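PDB 6HUN: ribulose bisphosphate carboxylase from Hyperthermus butylicus DSM 5456, which probably catalyses the addition of carbon dioxide and water to ribulose 1,5-bisphosphate, giving two molecules of 3-phosphoglycerate, as a form III Rubisco made of large subunits alone. Local coordinates for residues V44-P49 with S98-V103; V137-F142 with L363-Q368; K167-L172 with G198-K203; V422-E427 with E441-A446. All coordinates share one frame; numbering follows the deposited sequence.

Contact 1: V44-P49 with S98-V103; sequences VFRVTP and SWLVWV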
# COMPACT_ATOMS: atom_id res chain seq x y z
N VAL A 44 9.61 -17.36 0.50
CA VAL A 44 8.81 -18.48 0.96
C VAL A 44 7.34 -18.06 1.01
O VAL A 44 6.97 -17.06 1.65
CB VAL A 44 9.31 -19.06 2.29
CG1 VAL A 44 9.46 -17.97 3.34
CG2 VAL A 44 8.36 -20.16 2.74
N PHE A 45 6.53 -18.77 0.24
CA PHE A 45 5.12 -18.47 0.04
C PHE A 45 4.31 -19.57 0.69
O PHE A 45 4.69 -20.73 0.63
CB PHE A 45 4.74 -18.44 -1.46
CG PHE A 45 5.46 -17.41 -2.28
CD1 PHE A 45 5.09 -16.06 -2.24
CD2 PHE A 45 6.43 -17.78 -3.18
CE1 PHE A 45 5.77 -15.12 -3.07
CE2 PHE A 45 7.09 -16.87 -3.96
CZ PHE A 45 6.76 -15.51 -3.90
N ARG A 46 3.16 -19.21 1.25
CA ARG A 46 2.18 -20.21 1.66
C ARG A 46 1.06 -20.22 0.62
O ARG A 46 0.36 -19.21 0.46
CB ARG A 46 1.66 -19.89 3.06
CG ARG A 46 0.61 -20.94 3.49
CD ARG A 46 0.14 -20.63 4.96
NE ARG A 46 -0.68 -21.73 5.47
CZ ARG A 46 -1.01 -21.84 6.76
NH1 ARG A 46 -0.59 -20.93 7.63
NH2 ARG A 46 -1.75 -22.89 7.19
N VAL A 47 0.93 -21.32 -0.11
CA VAL A 47 0.16 -21.36 -1.36
C VAL A 47 -0.99 -22.32 -1.16
O VAL A 47 -0.77 -23.49 -0.79
CB VAL A 47 1.02 -21.83 -2.56
CG1 VAL A 47 0.22 -21.84 -3.87
CG2 VAL A 47 2.34 -20.99 -2.67
N THR A 48 -2.20 -21.83 -1.41
CA THR A 48 -3.41 -22.64 -1.49
C THR A 48 -3.87 -22.67 -2.95
O THR A 48 -4.47 -21.69 -3.44
CB THR A 48 -4.51 -22.09 -0.59
OG1 THR A 48 -4.04 -22.00 0.76
CG2 THR A 48 -5.74 -23.01 -0.65
N PRO A 49 -3.59 -23.73 -3.67
CA PRO A 49 -3.99 -23.78 -5.09
C PRO A 49 -5.50 -23.77 -5.19
O PRO A 49 -6.21 -24.26 -4.32
CB PRO A 49 -3.40 -25.11 -5.57
CG PRO A 49 -2.42 -25.52 -4.48
CD PRO A 49 -2.96 -25.00 -3.22
N SER A 98 -2.75 -26.19 2.05
CA SER A 98 -1.76 -25.21 1.65
C SER A 98 -0.36 -25.80 1.82
O SER A 98 -0.15 -26.78 2.55
CB SER A 98 -1.93 -23.90 2.46
OG SER A 98 -1.54 -24.11 3.80
N TRP A 99 0.57 -25.24 1.06
CA TRP A 99 1.95 -25.67 1.02
C TRP A 99 2.86 -24.47 1.26
O TRP A 99 2.53 -23.34 0.87
CB TRP A 99 2.27 -26.27 -0.33
CG TRP A 99 1.47 -27.49 -0.70
CD1 TRP A 99 0.10 -27.61 -0.84
CD2 TRP A 99 2.01 -28.77 -0.98
NE1 TRP A 99 -0.22 -28.89 -1.18
CE2 TRP A 99 0.93 -29.63 -1.28
CE3 TRP A 99 3.30 -29.26 -1.02
CZ2 TRP A 99 1.11 -30.93 -1.62
CZ3 TRP A 99 3.49 -30.57 -1.34
CH2 TRP A 99 2.40 -31.40 -1.64
N LEU A 100 4.01 -24.71 1.86
CA LEU A 100 5.09 -23.75 1.75
C LEU A 100 5.83 -24.05 0.46
O LEU A 100 6.18 -25.21 0.17
CB LEU A 100 6.03 -23.78 2.96
CG LEU A 100 5.37 -23.34 4.28
CD1 LEU A 100 6.37 -23.48 5.49
CD2 LEU A 100 4.92 -21.89 4.24
N VAL A 101 6.12 -23.00 -0.29
CA VAL A 101 6.88 -23.09 -1.52
C VAL A 101 8.04 -22.12 -1.42
O VAL A 101 7.83 -20.91 -1.23
CB VAL A 101 6.04 -22.79 -2.77
CG1 VAL A 101 6.93 -22.91 -4.02
CG2 VAL A 101 4.86 -23.73 -2.87
N TRP A 102 9.25 -22.61 -1.64
CA TRP A 102 10.40 -21.73 -1.74
C TRP A 102 10.70 -21.47 -3.20
O TRP A 102 10.83 -22.41 -4.00
CB TRP A 102 11.66 -22.34 -1.08
CG TRP A 102 11.59 -22.45 0.41
CD1 TRP A 102 12.30 -21.71 1.32
CD2 TRP A 102 10.80 -23.37 1.18
NE1 TRP A 102 11.99 -22.10 2.58
CE2 TRP A 102 11.07 -23.12 2.53
CE3 TRP A 102 9.89 -24.37 0.86
CZ2 TRP A 102 10.46 -23.84 3.56
CZ3 TRP A 102 9.29 -25.08 1.86
CH2 TRP A 102 9.58 -24.82 3.20
N VAL A 103 10.88 -20.20 -3.53
CA VAL A 103 11.20 -19.77 -4.88
C VAL A 103 12.49 -18.98 -4.82
O VAL A 103 12.64 -18.08 -3.99
CB VAL A 103 10.06 -18.92 -5.51
CG1 VAL A 103 10.39 -18.58 -7.00
CG2 VAL A 103 8.78 -19.66 -5.43
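Two neighbouring antiparallel strands of the N-terminal domain's mixed sheet, 41-49 and 99-105, pair here from Val44 to Val47. Val44 sits at a non-hydrogen-bonded position beside Trp102 and lays CG2 over one face of the indole, 4.1 Å from the centroid of its five-membered ring, a CH-pi contact. Phe45 forms a hydrogen-bonded pair with Val101: its N reaches Val101 O at 2.9 Å, and its O takes Val101 N in return. On the opposite side of the sheet from Val44, the Phe45 ring meets Val103 CG2 with its edge, CE2 being 3.6 Å from that methyl, while helix 55-65 packs on the same side through Ile62. Arg46 then stretches out, CG anti to the backbone N (chi1 179°), and its NE points almost straight at Ser98 OG, 3.0 Å away in the guanidinium plane; Asp96 binds both the Arg46 NH2 and the Ser98 hydroxyl. An alanine in place of Arg46 would probably loosen the turn before strand 99-105, since Ser98 and Asp96 would both lose the guanidinium. Val47 closes the second hydrogen-bonded pair with Trp99, and its CG2 touches Val101 CG2 at 3.7 Å. Last comes Thr48, whose OG1, bonded to Lys307, lies 3.3 Å from Ser98 CB.

Contact 2: V137-F142 with L363-Q368; sequences VEDVYF and LFHLEQ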
# COMPACT_ATOMS: atom_id res chain seq x y z
N VAL A 137 2.78 -14.25 1.48
CA VAL A 137 4.24 -14.13 1.38
C VAL A 137 4.75 -14.11 2.81
O VAL A 137 4.47 -13.16 3.55
CB VAL A 137 4.68 -12.87 0.61
CG1 VAL A 137 6.21 -13.01 0.38
CG2 VAL A 137 3.97 -12.83 -0.75
N GLU A 138 5.46 -15.16 3.20
CA GLU A 138 5.83 -15.30 4.61
C GLU A 138 7.16 -14.60 4.94
O GLU A 138 7.30 -13.98 6.02
CB GLU A 138 5.94 -16.79 4.96
CG GLU A 138 4.71 -17.65 4.68
CD GLU A 138 3.58 -17.46 5.72
OE1 GLU A 138 3.54 -16.47 6.46
OE2 GLU A 138 2.65 -18.30 5.73
N ASP A 139 8.14 -14.69 4.05
CA ASP A 139 9.44 -14.12 4.30
C ASP A 139 10.20 -14.07 2.99
O ASP A 139 9.91 -14.82 2.06
CB ASP A 139 10.22 -14.98 5.33
CG ASP A 139 11.41 -14.22 5.95
OD1 ASP A 139 11.57 -13.00 5.63
OD2 ASP A 139 12.10 -14.83 6.81
N VAL A 140 11.25 -13.25 2.97
CA VAL A 140 12.12 -13.14 1.78
C VAL A 140 13.50 -12.96 2.33
O VAL A 140 13.70 -12.11 3.21
CB VAL A 140 11.73 -11.96 0.86
CG1 VAL A 140 12.72 -11.87 -0.32
CG2 VAL A 140 10.33 -12.19 0.28
N TYR A 141 14.44 -13.76 1.80
CA TYR A 141 15.84 -13.67 2.14
C TYR A 141 16.47 -12.76 1.11
O TYR A 141 16.32 -12.98 -0.11
CB TYR A 141 16.50 -15.04 2.07
CG TYR A 141 18.01 -14.92 1.85
CD1 TYR A 141 18.83 -14.58 2.91
CD2 TYR A 141 18.59 -15.10 0.60
CE1 TYR A 141 20.24 -14.48 2.76
CE2 TYR A 141 20.04 -14.98 0.42
CZ TYR A 141 20.82 -14.66 1.52
OH TYR A 141 22.19 -14.52 1.44
N PHE A 142 17.17 -11.73 1.60
CA PHE A 142 17.86 -10.78 0.75
C PHE A 142 19.36 -11.06 0.81
O PHE A 142 19.92 -11.02 1.91
CB PHE A 142 17.58 -9.35 1.18
CG PHE A 142 16.14 -8.98 1.03
CD1 PHE A 142 15.63 -8.75 -0.23
CD2 PHE A 142 15.30 -8.97 2.09
CE1 PHE A 142 14.28 -8.43 -0.41
CE2 PHE A 142 13.93 -8.62 1.93
CZ PHE A 142 13.45 -8.38 0.68
N LEU A 363 9.83 -23.27 9.56
CA LEU A 363 9.95 -23.15 8.11
C LEU A 363 9.36 -21.85 7.58
O LEU A 363 9.53 -21.55 6.40
CB LEU A 363 9.30 -24.35 7.43
CG LEU A 363 9.90 -25.72 7.78
CD1 LEU A 363 9.01 -26.79 7.22
CD2 LEU A 363 11.31 -25.82 7.19
N PHE A 364 8.72 -21.05 8.44
CA PHE A 364 8.01 -19.85 8.01
C PHE A 364 8.91 -18.62 7.92
O PHE A 364 8.44 -17.55 7.49
CB PHE A 364 6.88 -19.55 8.99
CG PHE A 364 5.71 -20.47 8.84
CD1 PHE A 364 5.67 -21.68 9.52
CD2 PHE A 364 4.64 -20.12 8.03
CE1 PHE A 364 4.59 -22.54 9.39
CE2 PHE A 364 3.55 -20.97 7.89
CZ PHE A 364 3.51 -22.17 8.53
N HIS A 365 10.18 -18.73 8.33
CA HIS A 365 11.11 -17.62 8.30
C HIS A 365 12.43 -18.15 7.75
O HIS A 365 12.69 -19.35 7.81
CB HIS A 365 11.35 -16.98 9.70
CG HIS A 365 10.10 -16.59 10.42
ND1 HIS A 365 9.58 -17.32 11.47
CD2 HIS A 365 9.26 -15.53 10.25
CE1 HIS A 365 8.46 -16.76 11.89
NE2 HIS A 365 8.26 -15.66 11.18
N LEU A 366 13.25 -17.25 7.26
CA LEU A 366 14.53 -17.61 6.65
C LEU A 366 15.67 -16.99 7.43
O LEU A 366 15.49 -15.99 8.11
CB LEU A 366 14.59 -17.12 5.20
CG LEU A 366 13.57 -17.78 4.26
CD1 LEU A 366 13.20 -16.89 3.07
CD2 LEU A 366 14.13 -19.07 3.78
N GLU A 367 16.85 -17.56 7.32
CA GLU A 367 18.00 -16.94 7.96
C GLU A 367 18.30 -15.62 7.23
O GLU A 367 18.11 -15.54 6.02
CB GLU A 367 19.16 -17.94 7.91
CG GLU A 367 20.52 -17.37 7.84
CD GLU A 367 21.56 -18.47 7.76
OE1 GLU A 367 21.45 -19.48 8.50
OE2 GLU A 367 22.47 -18.32 6.92
N GLN A 368 18.73 -14.56 7.97
CA GLN A 368 18.96 -13.23 7.38
C GLN A 368 20.09 -12.49 8.11
O GLN A 368 19.86 -11.94 9.20
CB GLN A 368 17.68 -12.38 7.38
CG GLN A 368 17.94 -10.99 6.80
CD GLN A 368 18.15 -11.04 5.29
OE1 GLN A 368 17.20 -11.29 4.53
NE2 GLN A 368 19.36 -10.80 4.85
O HOH W 1 6.61 -15.46 8.37
O HOH W 2 14.13 -13.38 7.66
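A classic beta bulge at Glu138 and Asp139, both facing Val44 on the next strand, turns two successive side chains of strand 132-141 toward the loop 363-368 of the catalytic domain. Asp139 carries the middle of the contact. Its CB lies 3.8 Å from Phe364 O, and CG, anti to the backbone N (chi1 -163°), carries the carboxylate on toward the loop backbone. OD1 turns back to accept Val140 N from above the carboxylate plane and also meets Lys317 in a salt bridge. OD2 takes Leu366 N at 2.7 Å on its anti lone pair, and a water bridges the same oxygen to Leu366 O, so both backbone polar groups of Leu366 are tied to one carboxylate oxygen. A second water links Glu138 O with Phe364 O. Nearby, the Glu138 carboxylate, salt-bridged to Arg136, stands almost perpendicular to the Phe364 ring, with OE2 at the ring edge, 3.5 Å from CD2. Leu366 CD1 packs against Tyr141 CB at 3.9 Å. At the far end Gln368, bent at chi2 (72°), imitates a backbone partner: OE1 accepts Phe142 N on a lone pair at 3.0 Å, and NE2 gives a nearly straight bond to Phe142 O, also 3.0 Å.

Contact 3: K167-L172 with G198-K203; sequences KDRPIL and GIDLVK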
# COMPACT_ATOMS: atom_id res chain seq x y z
N LYS A 167 20.62 5.98 28.03
CA LYS A 167 21.64 4.98 27.78
C LYS A 167 21.10 3.55 27.73
O LYS A 167 21.51 2.77 26.87
CB LYS A 167 22.73 5.08 28.84
CG LYS A 167 23.88 4.12 28.60
CD LYS A 167 25.06 4.41 29.52
CE LYS A 167 26.23 3.48 29.26
NZ LYS A 167 25.98 2.10 29.77
N ASP A 168 20.16 3.16 28.66
CA ASP A 168 19.86 1.75 28.94
C ASP A 168 18.38 1.43 29.02
O ASP A 168 17.99 0.39 28.51
CB ASP A 168 20.50 1.30 30.30
CG ASP A 168 21.99 1.36 30.28
OD1 ASP A 168 22.57 0.83 29.30
OD2 ASP A 168 22.59 1.94 31.20
N ARG A 169 17.57 2.26 29.67
CA ARG A 169 16.17 1.95 29.90
C ARG A 169 15.37 2.01 28.60
O ARG A 169 15.85 2.56 27.60
CB ARG A 169 15.58 2.91 30.93
CG ARG A 169 15.50 4.35 30.48
CD ARG A 169 14.59 5.10 31.39
NE ARG A 169 14.68 6.55 31.24
CZ ARG A 169 13.98 7.23 30.33
NH1 ARG A 169 13.16 6.60 29.50
NH2 ARG A 169 14.12 8.55 30.27
N PRO A 170 14.16 1.44 28.58
CA PRO A 170 13.27 1.66 27.44
C PRO A 170 12.89 3.13 27.31
O PRO A 170 12.78 3.87 28.29
CB PRO A 170 12.02 0.81 27.77
CG PRO A 170 12.43 -0.13 28.84
CD PRO A 170 13.58 0.50 29.59
N ILE A 171 12.63 3.55 26.08
CA ILE A 171 12.18 4.92 25.87
C ILE A 171 10.65 4.93 25.92
O ILE A 171 9.99 4.00 25.46
CB ILE A 171 12.75 5.42 24.52
CG1 ILE A 171 14.28 5.55 24.64
CG2 ILE A 171 12.04 6.70 24.05
CD1 ILE A 171 14.92 5.91 23.32
N LEU A 172 10.07 6.03 26.42
CA LEU A 172 8.63 6.15 26.59
C LEU A 172 8.03 7.18 25.64
O LEU A 172 8.57 8.28 25.47
CB LEU A 172 8.31 6.55 28.02
CG LEU A 172 8.98 5.56 29.00
CD1 LEU A 172 9.01 6.13 30.41
CD2 LEU A 172 8.32 4.19 28.95
N GLY A 198 8.11 13.18 32.68
CA GLY A 198 9.00 12.06 32.45
C GLY A 198 8.85 11.31 31.12
O GLY A 198 9.64 10.41 30.82
N ILE A 199 7.83 11.62 30.34
CA ILE A 199 7.76 10.95 29.03
C ILE A 199 8.80 11.60 28.11
O ILE A 199 9.15 12.77 28.28
CB ILE A 199 6.33 10.99 28.46
CG1 ILE A 199 5.39 10.20 29.36
CG2 ILE A 199 6.26 10.45 26.99
CD1 ILE A 199 5.96 8.91 29.87
N ASP A 200 9.39 10.79 27.23
CA ASP A 200 10.52 11.21 26.41
C ASP A 200 10.06 11.76 25.07
O ASP A 200 10.66 12.71 24.56
CB ASP A 200 11.48 10.03 26.16
CG ASP A 200 11.86 9.31 27.45
OD1 ASP A 200 12.47 9.96 28.37
OD2 ASP A 200 11.52 8.10 27.53
N LEU A 201 8.99 11.20 24.52
CA LEU A 201 8.52 11.53 23.16
C LEU A 201 7.03 11.76 23.20
O LEU A 201 6.28 10.96 23.77
CB LEU A 201 8.84 10.43 22.16
CG LEU A 201 10.30 10.08 21.98
CD1 LEU A 201 10.36 8.74 21.28
CD2 LEU A 201 11.02 11.12 21.13
N VAL A 202 6.58 12.89 22.62
CA VAL A 202 5.16 13.08 22.37
C VAL A 202 4.91 12.69 20.92
O VAL A 202 5.75 12.93 20.05
CB VAL A 202 4.72 14.53 22.69
CG1 VAL A 202 5.67 15.51 22.08
CG2 VAL A 202 3.28 14.79 22.23
N LYS A 203 3.83 11.99 20.68
CA LYS A 203 3.63 11.37 19.37
C LYS A 203 2.30 11.79 18.78
O LYS A 203 1.26 11.66 19.43
CB LYS A 203 3.68 9.85 19.50
CG LYS A 203 3.59 8.99 18.22
CD LYS A 203 3.59 7.53 18.74
CE LYS A 203 3.53 6.51 17.63
NZ LYS A 203 2.25 5.70 17.59
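The guanidinium of Arg169 and the carboxylate of Asp200 meet edge to edge, tip to tip, their planes only 19° apart. Arg169 grips end-on with two nitrogens: NH1 to Asp200 OD2 at 3.0 Å and NH2 to Asp200 OD1 at 2.9 Å, each nearly straight, in the guanidinium plane and on a syn lone pair. NH1 also binds Pro170 O, which helps fix the rotation of the group. The anti lone pair of Asp200 OD2 remains for Leu172 N at 2.8 Å. In return Leu172 O accepts two backbone donors, Leu201 N at 3.1 Å and Asp200 N from above the carbonyl plane. This joins the first two strands of the TIM barrel, 171-174 and 201-203, in a beta-alpha-beta unit whose helix 184-196 ends in a Schellman motif at Gly198. Apolar contacts flank the polar centre: Ile171 CG2 meets Leu201 CD1, and Leu172 CB meets Ile199 CD1, both at 3.8 Å. An alanine in place of Arg169 would take away both end-on bonds and the positive charge, and would probably loosen the hold of Asp200 on Leu172 N. With Arg169 and a backbone N-H both bound to it, Asp200 is likely to stay ionised despite its burial.

Contact 4: V422-E427 with E441-A446; sequences VRQAVE and EHRELA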
# COMPACT_ATOMS: atom_id res chain seq x y z
N VAL A 422 4.84 5.91 35.44
CA VAL A 422 5.45 5.04 34.44
C VAL A 422 6.96 4.99 34.61
O VAL A 422 7.56 3.91 34.53
CB VAL A 422 5.07 5.51 33.01
CG1 VAL A 422 5.99 4.87 31.98
CG2 VAL A 422 3.66 5.16 32.72
N ARG A 423 7.61 6.15 34.82
CA ARG A 423 9.06 6.19 34.99
C ARG A 423 9.49 5.45 36.25
O ARG A 423 10.51 4.74 36.25
CB ARG A 423 9.55 7.64 35.03
CG ARG A 423 9.58 8.38 33.68
CD ARG A 423 10.74 7.94 32.76
NE ARG A 423 12.08 8.20 33.30
CZ ARG A 423 12.77 9.33 33.11
NH1 ARG A 423 12.26 10.35 32.42
NH2 ARG A 423 13.99 9.46 33.64
N GLN A 424 8.73 5.57 37.32
CA GLN A 424 9.09 4.81 38.52
C GLN A 424 8.90 3.32 38.27
O GLN A 424 9.74 2.51 38.70
CB GLN A 424 8.26 5.28 39.71
CG GLN A 424 8.52 6.71 40.06
CD GLN A 424 7.46 7.28 40.95
OE1 GLN A 424 6.38 6.70 41.13
NE2 GLN A 424 7.79 8.41 41.58
N ALA A 425 7.84 2.95 37.55
CA ALA A 425 7.63 1.55 37.21
C ALA A 425 8.80 1.02 36.39
O ALA A 425 9.29 -0.08 36.65
CB ALA A 425 6.31 1.38 36.46
N VAL A 426 9.27 1.80 35.40
CA VAL A 426 10.44 1.41 34.62
C VAL A 426 11.68 1.32 35.49
O VAL A 426 12.53 0.45 35.29
CB VAL A 426 10.64 2.40 33.46
CG1 VAL A 426 12.01 2.21 32.77
CG2 VAL A 426 9.52 2.16 32.47
N GLU A 427 11.81 2.27 36.44
CA GLU A 427 12.92 2.29 37.38
C GLU A 427 12.97 1.02 38.22
O GLU A 427 14.04 0.42 38.39
CB GLU A 427 12.80 3.53 38.28
CG GLU A 427 14.12 3.95 38.91
CD GLU A 427 15.11 4.46 37.87
OE1 GLU A 427 15.25 5.69 37.72
OE2 GLU A 427 15.75 3.61 37.20
N GLU A 441 7.80 3.80 48.73
CA GLU A 441 8.38 5.12 48.83
C GLU A 441 8.17 5.91 47.56
O GLU A 441 8.90 6.88 47.31
CB GLU A 441 9.86 5.02 49.21
CG GLU A 441 10.10 4.22 50.50
CD GLU A 441 9.65 4.95 51.78
OE1 GLU A 441 9.80 6.19 51.84
OE2 GLU A 441 9.18 4.30 52.74
N HIS A 442 7.17 5.53 46.75
CA HIS A 442 6.94 6.21 45.47
C HIS A 442 5.44 6.42 45.25
O HIS A 442 4.75 5.52 44.76
CB HIS A 442 7.59 5.46 44.33
CG HIS A 442 9.07 5.64 44.32
ND1 HIS A 442 9.94 4.70 44.85
CD2 HIS A 442 9.83 6.69 43.95
CE1 HIS A 442 11.18 5.16 44.75
NE2 HIS A 442 11.14 6.36 44.20
N ARG A 443 4.98 7.64 45.56
CA ARG A 443 3.56 7.98 45.63
C ARG A 443 2.86 7.77 44.28
O ARG A 443 1.87 7.03 44.19
CB ARG A 443 3.38 9.44 46.06
CG ARG A 443 3.86 9.92 47.46
CD ARG A 443 5.38 9.89 47.71
NE ARG A 443 6.07 10.62 46.66
CZ ARG A 443 7.19 10.19 46.08
NH1 ARG A 443 7.79 9.10 46.54
NH2 ARG A 443 7.75 10.88 45.08
N GLU A 444 3.33 8.47 43.24
CA GLU A 444 2.67 8.45 41.93
C GLU A 444 2.42 7.01 41.46
O GLU A 444 1.30 6.65 41.08
CB GLU A 444 3.52 9.23 40.91
CG GLU A 444 3.78 10.71 41.28
CD GLU A 444 4.99 10.94 42.23
OE1 GLU A 444 5.43 9.99 42.90
OE2 GLU A 444 5.49 12.09 42.32
N LEU A 445 3.46 6.19 41.49
CA LEU A 445 3.32 4.77 41.17
C LEU A 445 2.32 4.08 42.09
O LEU A 445 1.59 3.17 41.65
CB LEU A 445 4.67 4.08 41.28
CG LEU A 445 4.59 2.56 41.18
CD1 LEU A 445 4.04 2.13 39.80
CD2 LEU A 445 5.87 1.82 41.52
N ALA A 446 2.33 4.44 43.38
CA ALA A 446 1.48 3.73 44.32
C ALA A 446 0.05 3.71 43.82
O ALA A 446 -0.59 2.65 43.76
CB ALA A 446 1.59 4.36 45.72
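His442, at the N-cap position of helix 443-452, makes the first touch: CD2 at the edge of its imidazole lies 3.6 Å from Gln424 NE2, with the amide and ring planes turned 63° against each other. His442 CB packs 3.8 Å from Gln424 CD. Tyr438 holds the ring as well: its own ring stacks on His442, and its backbone O is hydrogen-bonded to His442 ND1. Arg443 heads away, but its guanidinium curls back, so that NH2 lies 3.3 Å from Glu444 OE1, well out of the guanidinium plane, a pairing of charges alone. Glu444, bent at chi2 (85°), gives the same OE1 to Gln424 NE2 at 3.1 Å; the donor arrives from above the carboxylate plane, and Arg420 takes the other oxygen. Gln424 stands on helix 415-431, the last long helix around the TIM barrel, and reaches from it, extended beyond CG, to the first turn of the C-terminal helix 443-452. There Leu445 N binds Gln424 OE1 at 3.0 Å, nearly along the C=O axis, so the amide serves a backbone N-H at one end and a carboxylate at the other. Leu445 CB also lies close to Gln424 OE1, at 3.1 Å. With CG anti to the backbone N (chi1 171°), Leu445 puts CD1 4.1 Å from Ala425 CB, with Pro386 packing against both residues.

How the contacts relate
The four contacts fall into two pairs on opposite sides of the chain's centre. Contacts 1 and 2, centres 12 Å apart, share the N-terminal mixed sheet: strand 41-49 lies between 99-105 and 132-141, so contact 2 carries on from contact 1 inward, toward the catalytic domain. Contacts 3 and 4, centres 15 Å apart, lie in the barrel domain, where Arg423 on helix 415-431 probably bonds Gly198 O and packs on Leu172. The pairs stand well apart, contacts 1 and 4 about 49 Å between centres. Along the chain, contact 1 closes first; contact 2, whose closest ends are 221 residues apart, ties the N-terminal sheet to a late loop of the catalytic domain, and contact 3 falls between its two segments; contact 4 comes last.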